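Local coordinates for protein processed glycerol phosphate lipoteichoic acid synthase 2 (Bacillus subtilis, PDB 2W8D) that belongs to the sulfatase family of the alkaline phosphatase superfamily, is represented here by its C-terminal domain and holds a magnesium ion, at residues A[277-289]-A[357-369]. Residues are numbered along the deposited sequence; the frame is centred on the assembly and turned at random.
Sequences DEITDYDNAQLQR and TKISGKYYDTKTG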
ATOM      1  N   ASP A 277      -7.859  17.963 -22.840  1.00 26.83           N
ATOM      2  CA  ASP A 277      -9.005  18.854 -22.863  1.00 26.69           C
ATOM      3  C   ASP A 277      -9.921  18.644 -21.643  1.00 26.07           C
ATOM      4  O   ASP A 277     -10.398  19.607 -21.026  1.00 25.65           O
ATOM      5  CB  ASP A 277      -9.763  18.693 -24.173  1.00 27.73           C
ATOM      6  CG  ASP A 277      -9.151  19.510 -25.310  1.00 31.20           C
ATOM      7  OD1 ASP A 277      -8.589  20.607 -25.046  1.00 33.42           O
ATOM      8  OD2 ASP A 277      -9.253  19.064 -26.488  1.00 36.26           O
ATOM      9  N   GLU A 278     -10.150  17.390 -21.281  1.00 25.01           N
ATOM     10  CA  GLU A 278     -10.972  17.089 -20.136  1.00 24.91           C
ATOM     11  C   GLU A 278     -10.492  15.784 -19.528  1.00 23.80           C
ATOM     12  O   GLU A 278      -9.792  15.022 -20.164  1.00 23.26           O
ATOM     13  CB  GLU A 278     -12.468  17.039 -20.534  1.00 25.38           C
ATOM     14  CG  GLU A 278     -12.956  15.671 -20.974  1.00 29.93           C
ATOM     15  CD  GLU A 278     -14.069  15.711 -22.007  1.00 37.58           C
ATOM     16  OE1 GLU A 278     -15.198  16.163 -21.658  1.00 40.03           O
ATOM     17  OE2 GLU A 278     -13.806  15.275 -23.171  1.00 39.74           O
ATOM     18  N   ILE A 279     -10.841  15.565 -18.269  1.00 23.60           N
ATOM     19  CA  ILE A 279     -10.631  14.291 -17.591  1.00 23.01           C
ATOM     20  C   ILE A 279     -11.929  13.510 -17.708  1.00 22.59           C
ATOM     21  O   ILE A 279     -12.924  13.906 -17.119  1.00 23.18           O
ATOM     22  CB  ILE A 279     -10.285  14.501 -16.078  1.00 22.69           C
ATOM     23  CG1 ILE A 279      -8.898  15.138 -15.890  1.00 22.51           C
ATOM     24  CG2 ILE A 279     -10.377  13.178 -15.272  1.00 23.09           C
ATOM     25  CD1 ILE A 279      -7.762  14.445 -16.617  1.00 19.21           C
ATOM     26  N   THR A 280     -11.930  12.414 -18.459  1.00 22.23           N
ATOM     27  CA  THR A 280     -13.108  11.512 -18.507  1.00 22.08           C
ATOM     28  C   THR A 280     -13.131  10.477 -17.349  1.00 22.76           C
ATOM     29  O   THR A 280     -12.174  10.380 -16.569  1.00 23.25           O
ATOM     30  CB  THR A 280     -13.153  10.768 -19.857  1.00 22.63           C
ATOM     31  OG1 THR A 280     -11.943  10.011 -20.022  1.00 20.82           O
ATOM     32  CG2 THR A 280     -13.316  11.749 -21.047  1.00 18.93           C
ATOM     33  N   ASP A 281     -14.192   9.681 -17.245  1.00 23.18           N
ATOM     34  CA  ASP A 281     -14.257   8.544 -16.289  1.00 23.21           C
ATOM     35  C   ASP A 281     -13.097   7.596 -16.503  1.00 21.63           C
ATOM     36  O   ASP A 281     -12.496   7.119 -15.555  1.00 21.95           O
ATOM     37  CB  ASP A 281     -15.527   7.699 -16.513  1.00 25.27           C
ATOM     38  CG  ASP A 281     -16.797   8.313 -15.922  1.00 29.09           C
ATOM     39  OD1 ASP A 281     -16.731   9.214 -15.058  1.00 30.75           O
ATOM     40  OD2 ASP A 281     -17.889   7.864 -16.356  1.00 35.94           O
ATOM     41  N   TYR A 282     -12.829   7.298 -17.769  1.00 20.23           N
ATOM     42  CA  TYR A 282     -11.718   6.472 -18.182  1.00 18.81           C
ATOM     43  C   TYR A 282     -10.381   7.066 -17.677  1.00 18.86           C
ATOM     44  O   TYR A 282      -9.584   6.337 -17.117  1.00 19.80           O
ATOM     45  CB  TYR A 282     -11.726   6.253 -19.726  1.00 18.11           C
ATOM     46  CG  TYR A 282     -10.393   5.745 -20.229  1.00 16.20           C
ATOM     47  CD1 TYR A 282     -10.093   4.380 -20.186  1.00 15.55           C
ATOM     48  CD2 TYR A 282      -9.402   6.632 -20.668  1.00 15.07           C
ATOM     49  CE1 TYR A 282      -8.872   3.907 -20.576  1.00 15.38           C
ATOM     50  CE2 TYR A 282      -8.126   6.170 -21.071  1.00 12.27           C
ATOM     51  CZ  TYR A 282      -7.873   4.805 -21.016  1.00 15.52           C
ATOM     52  OH  TYR A 282      -6.648   4.291 -21.397  1.00 14.02           O
ATOM     53  N   ASP A 283     -10.121   8.364 -17.893  1.00 18.61           N
ATOM     54  CA  ASP A 283      -8.840   8.983 -17.486  1.00 18.39           C
ATOM     55  C   ASP A 283      -8.690   8.904 -15.977  1.00 17.44           C
ATOM     56  O   ASP A 283      -7.643   8.509 -15.486  1.00 17.37           O
ATOM     57  CB  ASP A 283      -8.709  10.453 -17.926  1.00 18.53           C
ATOM     58  CG  ASP A 283      -8.842  10.650 -19.430  1.00 21.26           C
ATOM     59  OD1 ASP A 283      -8.344   9.801 -20.204  1.00 25.33           O
ATOM     60  OD2 ASP A 283      -9.429  11.684 -19.857  1.00 24.36           O
ATOM     61  N   ASN A 284      -9.749   9.267 -15.250  1.00 17.00           N
ATOM     62  CA  ASN A 284      -9.771   9.095 -13.816  1.00 17.37           C
ATOM     63  C   ASN A 284      -9.449   7.682 -13.310  1.00 16.99           C
ATOM     64  O   ASN A 284      -8.758   7.534 -12.307  1.00 17.72           O
ATOM     65  CB  ASN A 284     -11.054   9.583 -13.188  1.00 17.61           C
ATOM     66  CG  ASN A 284     -10.903   9.757 -11.702  1.00 20.80           C
ATOM     67  OD1 ASN A 284     -10.064  10.544 -11.247  1.00 24.62           O
ATOM     68  ND2 ASN A 284     -11.660   8.988 -10.926  1.00 21.10           N
ATOM     69  N   ALA A 285      -9.907   6.651 -14.012  1.00 16.46           N
ATOM     70  CA  ALA A 285      -9.562   5.283 -13.641  1.00 15.75           C
ATOM     71  C   ALA A 285      -8.035   5.054 -13.785  1.00 16.05           C
ATOM     72  O   ALA A 285      -7.387   4.445 -12.894  1.00 13.73           O
ATOM     73  CB  ALA A 285     -10.343   4.306 -14.460  1.00 14.81           C
ATOM     74  N   GLN A 286      -7.481   5.594 -14.877  1.00 15.41           N
ATOM     75  CA  GLN A 286      -6.043   5.525 -15.112  1.00 16.28           C
ATOM     76  C   GLN A 286      -5.259   6.239 -14.029  1.00 15.92           C
ATOM     77  O   GLN A 286      -4.141   5.837 -13.740  1.00 15.72           O
ATOM     78  CB  GLN A 286      -5.638   6.057 -16.523  1.00 16.42           C
ATOM     79  CG  GLN A 286      -6.413   5.411 -17.679  1.00 17.39           C
ATOM     80  CD  GLN A 286      -6.520   3.897 -17.522  1.00 20.08           C
ATOM     81  OE1 GLN A 286      -5.516   3.227 -17.369  1.00 20.97           O
ATOM     82  NE2 GLN A 286      -7.740   3.361 -17.552  1.00 20.25           N
ATOM     83  N   LEU A 287      -5.850   7.280 -13.431  1.00 16.20           N
ATOM     84  CA  LEU A 287      -5.167   8.069 -12.394  1.00 16.37           C
ATOM     85  C   LEU A 287      -5.158   7.403 -10.998  1.00 16.88           C
ATOM     86  O   LEU A 287      -4.667   7.989 -10.038  1.00 16.89           O
ATOM     87  CB  LEU A 287      -5.767   9.483 -12.302  1.00 16.06           C
ATOM     88  CG  LEU A 287      -5.316  10.365 -13.484  1.00 16.32           C
ATOM     89  CD1 LEU A 287      -6.290  11.527 -13.725  1.00 14.34           C
ATOM     90  CD2 LEU A 287      -3.849  10.830 -13.298  1.00 15.26           C
ATOM     91  N   GLN A 288      -5.758   6.218 -10.890  1.00 16.77           N
ATOM     92  CA  GLN A 288      -5.758   5.470  -9.639  1.00 16.61           C
ATOM     93  C   GLN A 288      -4.500   4.610  -9.525  1.00 17.01           C
ATOM     94  O   GLN A 288      -4.347   3.902  -8.546  1.00 17.26           O
ATOM     95  CB  GLN A 288      -7.030   4.618  -9.494  1.00 16.15           C
ATOM     96  CG  GLN A 288      -8.366   5.433  -9.598  1.00 15.45           C
ATOM     97  CD  GLN A 288      -8.390   6.693  -8.740  1.00 18.92           C
ATOM     98  OE1 GLN A 288      -8.306   6.613  -7.505  1.00 21.77           O
ATOM     99  NE2 GLN A 288      -8.487   7.865  -9.379  1.00 16.66           N
ATOM    100  N   ARG A 289      -3.604   4.661 -10.532  1.00 16.08           N
ATOM    101  CA  ARG A 289      -2.279   4.090 -10.353  1.00 15.22           C
ATOM    102  C   ARG A 289      -1.586   4.814  -9.172  1.00 15.33           C
ATOM    103  O   ARG A 289      -1.557   6.053  -9.123  1.00 14.88           O
ATOM    104  CB  ARG A 289      -1.442   4.213 -11.636  1.00 15.28           C
ATOM    105  CG  ARG A 289      -1.714   3.131 -12.695  1.00 13.74           C
ATOM    106  CD  ARG A 289      -1.010   3.456 -14.007  1.00 12.21           C
ATOM    107  NE  ARG A 289      -1.347   2.477 -15.049  1.00 14.82           N
ATOM    108  CZ  ARG A 289      -2.449   2.511 -15.812  1.00 14.14           C
ATOM    109  NH1 ARG A 289      -3.346   3.476 -15.671  1.00 13.03           N
ATOM    110  NH2 ARG A 289      -2.659   1.577 -16.727  1.00 14.78           N
ATOM    111  N   THR A 357     -11.060  -1.533 -18.991  1.00 20.99           N
ATOM    112  CA  THR A 357     -11.408  -0.754 -17.818  1.00 21.12           C
ATOM    113  C   THR A 357     -12.927  -0.559 -17.714  1.00 21.61           C
ATOM    114  O   THR A 357     -13.585  -0.079 -18.658  1.00 22.23           O
ATOM    115  CB  THR A 357     -10.483   0.491 -17.530  1.00 22.45           C
ATOM    116  OG1 THR A 357     -11.244   1.697 -17.332  1.00 25.13           O
ATOM    117  CG2 THR A 357      -9.385   0.689 -18.549  1.00 19.66           C
ATOM    118  N   LYS A 358     -13.487  -1.035 -16.613  1.00 20.85           N
ATOM    119  CA  LYS A 358     -14.920  -0.981 -16.399  1.00 20.62           C
ATOM    120  C   LYS A 358     -15.247   0.022 -15.322  1.00 20.92           C
ATOM    121  O   LYS A 358     -14.813  -0.152 -14.191  1.00 20.62           O
ATOM    122  CB  LYS A 358     -15.447  -2.333 -15.941  1.00 19.79           C
ATOM    123  CG  LYS A 358     -16.960  -2.465 -16.162  1.00 19.30           C
ATOM    124  CD  LYS A 358     -17.595  -3.356 -15.145  1.00 17.80           C
ATOM    125  CE  LYS A 358     -19.034  -3.630 -15.502  1.00 20.45           C
ATOM    126  NZ  LYS A 358     -19.590  -4.647 -14.574  1.00 21.52           N
ATOM    127  N   ILE A 359     -16.043   1.033 -15.655  1.00 21.46           N
ATOM    128  CA  ILE A 359     -16.410   2.097 -14.710  1.00 21.41           C
ATOM    129  C   ILE A 359     -17.920   2.374 -14.794  1.00 22.18           C
ATOM    130  O   ILE A 359     -18.445   2.663 -15.878  1.00 21.98           O
ATOM    131  CB  ILE A 359     -15.605   3.402 -14.987  1.00 21.05           C
ATOM    132  CG1 ILE A 359     -14.102   3.132 -15.004  1.00 21.47           C
ATOM    133  CG2 ILE A 359     -15.919   4.495 -13.945  1.00 20.90           C
ATOM    134  CD1 ILE A 359     -13.449   2.770 -13.563  1.00 24.27           C
ATOM    135  N   SER A 360     -18.607   2.263 -13.649  1.00 22.83           N
ATOM    136  CA  SER A 360     -20.083   2.389 -13.561  1.00 23.78           C
ATOM    137  C   SER A 360     -20.783   1.663 -14.690  1.00 23.08           C
ATOM    138  O   SER A 360     -21.645   2.235 -15.358  1.00 22.79           O
ATOM    139  CB  SER A 360     -20.538   3.866 -13.548  1.00 23.47           C
ATOM    140  OG  SER A 360     -19.585   4.649 -12.842  1.00 28.17           O
ATOM    141  N   GLY A 361     -20.394   0.416 -14.918  1.00 22.82           N
ATOM    142  CA  GLY A 361     -21.020  -0.394 -15.967  1.00 23.12           C
ATOM    143  C   GLY A 361     -20.629  -0.116 -17.416  1.00 22.83           C
ATOM    144  O   GLY A 361     -21.099  -0.794 -18.309  1.00 23.86           O
ATOM    145  N   LYS A 362     -19.785   0.873 -17.675  1.00 22.51           N
ATOM    146  CA  LYS A 362     -19.259   1.059 -19.024  1.00 21.98           C
ATOM    147  C   LYS A 362     -17.868   0.400 -19.195  1.00 20.66           C
ATOM    148  O   LYS A 362     -17.038   0.406 -18.276  1.00 19.84           O
ATOM    149  CB  LYS A 362     -19.194   2.544 -19.371  1.00 21.78           C
ATOM    150  CG  LYS A 362     -20.550   3.171 -19.589  1.00 25.81           C
ATOM    151  CD  LYS A 362     -20.380   4.688 -19.735  1.00 30.43           C
ATOM    152  CE  LYS A 362     -21.540   5.355 -20.473  1.00 33.58           C
ATOM    153  NZ  LYS A 362     -22.809   5.306 -19.696  1.00 34.62           N
ATOM    154  N   TYR A 363     -17.622  -0.140 -20.383  1.00 19.53           N
ATOM    155  CA  TYR A 363     -16.334  -0.737 -20.687  1.00 18.52           C
ATOM    156  C   TYR A 363     -15.539   0.075 -21.698  1.00 18.34           C
ATOM    157  O   TYR A 363     -16.058   0.512 -22.736  1.00 17.92           O
ATOM    158  CB  TYR A 363     -16.493  -2.118 -21.279  1.00 17.81           C
ATOM    159  CG  TYR A 363     -16.855  -3.208 -20.324  1.00 19.22           C
ATOM    160  CD1 TYR A 363     -15.863  -3.962 -19.684  1.00 21.04           C
ATOM    161  CD2 TYR A 363     -18.186  -3.549 -20.101  1.00 18.13           C
ATOM    162  CE1 TYR A 363     -16.208  -5.008 -18.822  1.00 19.18           C
ATOM    163  CE2 TYR A 363     -18.522  -4.572 -19.250  1.00 18.71           C
ATOM    164  CZ  TYR A 363     -17.533  -5.302 -18.624  1.00 19.87           C
ATOM    165  OH  TYR A 363     -17.879  -6.331 -17.771  1.00 25.27           O
ATOM    166  N   TYR A 364     -14.253   0.205 -21.413  1.00 17.57           N
ATOM    167  CA  TYR A 364     -13.357   0.880 -22.303  1.00 17.27           C
ATOM    168  C   TYR A 364     -12.199  -0.033 -22.593  1.00 17.60           C
ATOM    169  O   TYR A 364     -11.851  -0.887 -21.757  1.00 17.35           O
ATOM    170  CB  TYR A 364     -12.829   2.152 -21.657  1.00 16.78           C
ATOM    171  CG  TYR A 364     -13.904   3.078 -21.164  1.00 14.71           C
ATOM    172  CD1 TYR A 364     -14.340   4.148 -21.930  1.00 11.49           C
ATOM    173  CD2 TYR A 364     -14.467   2.889 -19.910  1.00 14.91           C
ATOM    174  CE1 TYR A 364     -15.341   5.007 -21.455  1.00 11.95           C
ATOM    175  CE2 TYR A 364     -15.455   3.745 -19.423  1.00 13.34           C
ATOM    176  CZ  TYR A 364     -15.875   4.793 -20.188  1.00 10.63           C
ATOM    177  OH  TYR A 364     -16.854   5.599 -19.678  1.00 11.86           O
ATOM    178  N   ASP A 365     -11.604   0.148 -23.771  1.00 17.14           N
ATOM    179  CA  ASP A 365     -10.352  -0.518 -24.056  1.00 17.92           C
ATOM    180  C   ASP A 365      -9.261   0.112 -23.187  1.00 17.80           C
ATOM    181  O   ASP A 365      -9.027   1.313 -23.252  1.00 17.19           O
ATOM    182  CB  ASP A 365      -9.984  -0.408 -25.541  1.00 17.81           C
ATOM    183  CG  ASP A 365      -8.652  -1.062 -25.843  1.00 19.30           C
ATOM    184  OD1 ASP A 365      -8.555  -2.307 -25.730  1.00 20.89           O
ATOM    185  OD2 ASP A 365      -7.692  -0.326 -26.162  1.00 21.51           O
ATOM    186  N   THR A 366      -8.620  -0.697 -22.356  1.00 18.68           N
ATOM    187  CA  THR A 366      -7.611  -0.187 -21.436  1.00 19.58           C
ATOM    188  C   THR A 366      -6.492   0.570 -22.154  1.00 20.74           C
ATOM    189  O   THR A 366      -6.110   1.651 -21.716  1.00 20.46           O
ATOM    190  CB  THR A 366      -7.006  -1.292 -20.579  1.00 19.54           C
ATOM    191  OG1 THR A 366      -7.992  -1.746 -19.651  1.00 19.18           O
ATOM    192  CG2 THR A 366      -5.813  -0.751 -19.753  1.00 17.85           C
ATOM    193  N   LYS A 367      -6.008   0.014 -23.263  1.00 22.38           N
ATOM    194  CA  LYS A 367      -4.940   0.643 -24.055  1.00 24.41           C
ATOM    195  C   LYS A 367      -5.335   2.008 -24.635  1.00 24.42           C
ATOM    196  O   LYS A 367      -4.580   2.973 -24.493  1.00 24.40           O
ATOM    197  CB  LYS A 367      -4.472  -0.266 -25.202  1.00 24.73           C
ATOM    198  CG  LYS A 367      -3.043  -0.866 -25.047  1.00 29.99           C
ATOM    199  CD  LYS A 367      -3.086  -2.333 -24.529  1.00 35.07           C
ATOM    200  CE  LYS A 367      -3.254  -3.354 -25.686  1.00 37.29           C
ATOM    201  NZ  LYS A 367      -4.053  -4.566 -25.295  1.00 38.44           N
ATOM    202  N   THR A 368      -6.516   2.092 -25.266  1.00 23.91           N
ATOM    203  CA  THR A 368      -6.839   3.261 -26.073  1.00 23.03           C
ATOM    204  C   THR A 368      -7.853   4.233 -25.472  1.00 23.13           C
ATOM    205  O   THR A 368      -7.985   5.357 -25.955  1.00 22.95           O
ATOM    206  CB  THR A 368      -7.308   2.850 -27.486  1.00 23.11           C
ATOM    207  OG1 THR A 368      -8.495   2.053 -27.392  1.00 21.91           O
ATOM    208  CG2 THR A 368      -6.214   2.076 -28.221  1.00 21.63           C
ATOM    209  N   GLY A 369      -8.569   3.810 -24.428  1.00 23.08           N
ATOM    210  CA  GLY A 369      -9.731   4.581 -23.924  1.00 22.36           C
ATOM    211  C   GLY A 369     -11.015   4.509 -24.739  1.00 21.77           C
ATOM    212  O   GLY A 369     -12.046   5.072 -24.350  1.00 21.75           O
TER
HETATM  213  O   HOH W   1     -17.992   5.409 -17.330  1.00 22.08           O
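Thr357 opens the contact by laying its methyl CG2 against the amide of Gln286, 3.3 Å from NE2, and 3.8 Å from CE1 of Tyr282. Its hydroxyl OG1 is buried here without a polar partner. Two residues along strand 356-359, Ile359 reaches helix 281-286 with both branches: CD1 meets the methyl CB of Ala285 at 3.6 Å, while CG2 lies beside CB of Asp281. A type I' turn then reverses the chain into strand 362-365, where Tyr364 offers a ring face to CB of Tyr282, a CH-pi contact 4.0 Å from the centroid. The hydroxyl of Tyr364 donates to a water that in turn donates to Asp281 OD2 and Ile359 O, so one water ties helix and hairpin together. In the turn beyond the hairpin Asp365 OD2 accepts the backbone N-H of Thr368, an Asx motif, and also its hydroxyl OG1, from opposite faces of the carboxylate plane. Tyr282, its CG anti to the backbone N (chi1 164°), extends into this turn and donates from OH to Thr366 O at 2.7 Å, tilted 32° from the carbonyl plane. Gly369 sets its CA 3.4 Å from the centroid of the Tyr282 ring; Gln286 CG lies over the opposite face, offset toward its rim. The C-terminal antiparallel sheet thus packs on a helix of the sulfatase-family region mainly through apolar and aromatic surfaces, joined by one direct phenol-to-carbonyl bond and one water bridge.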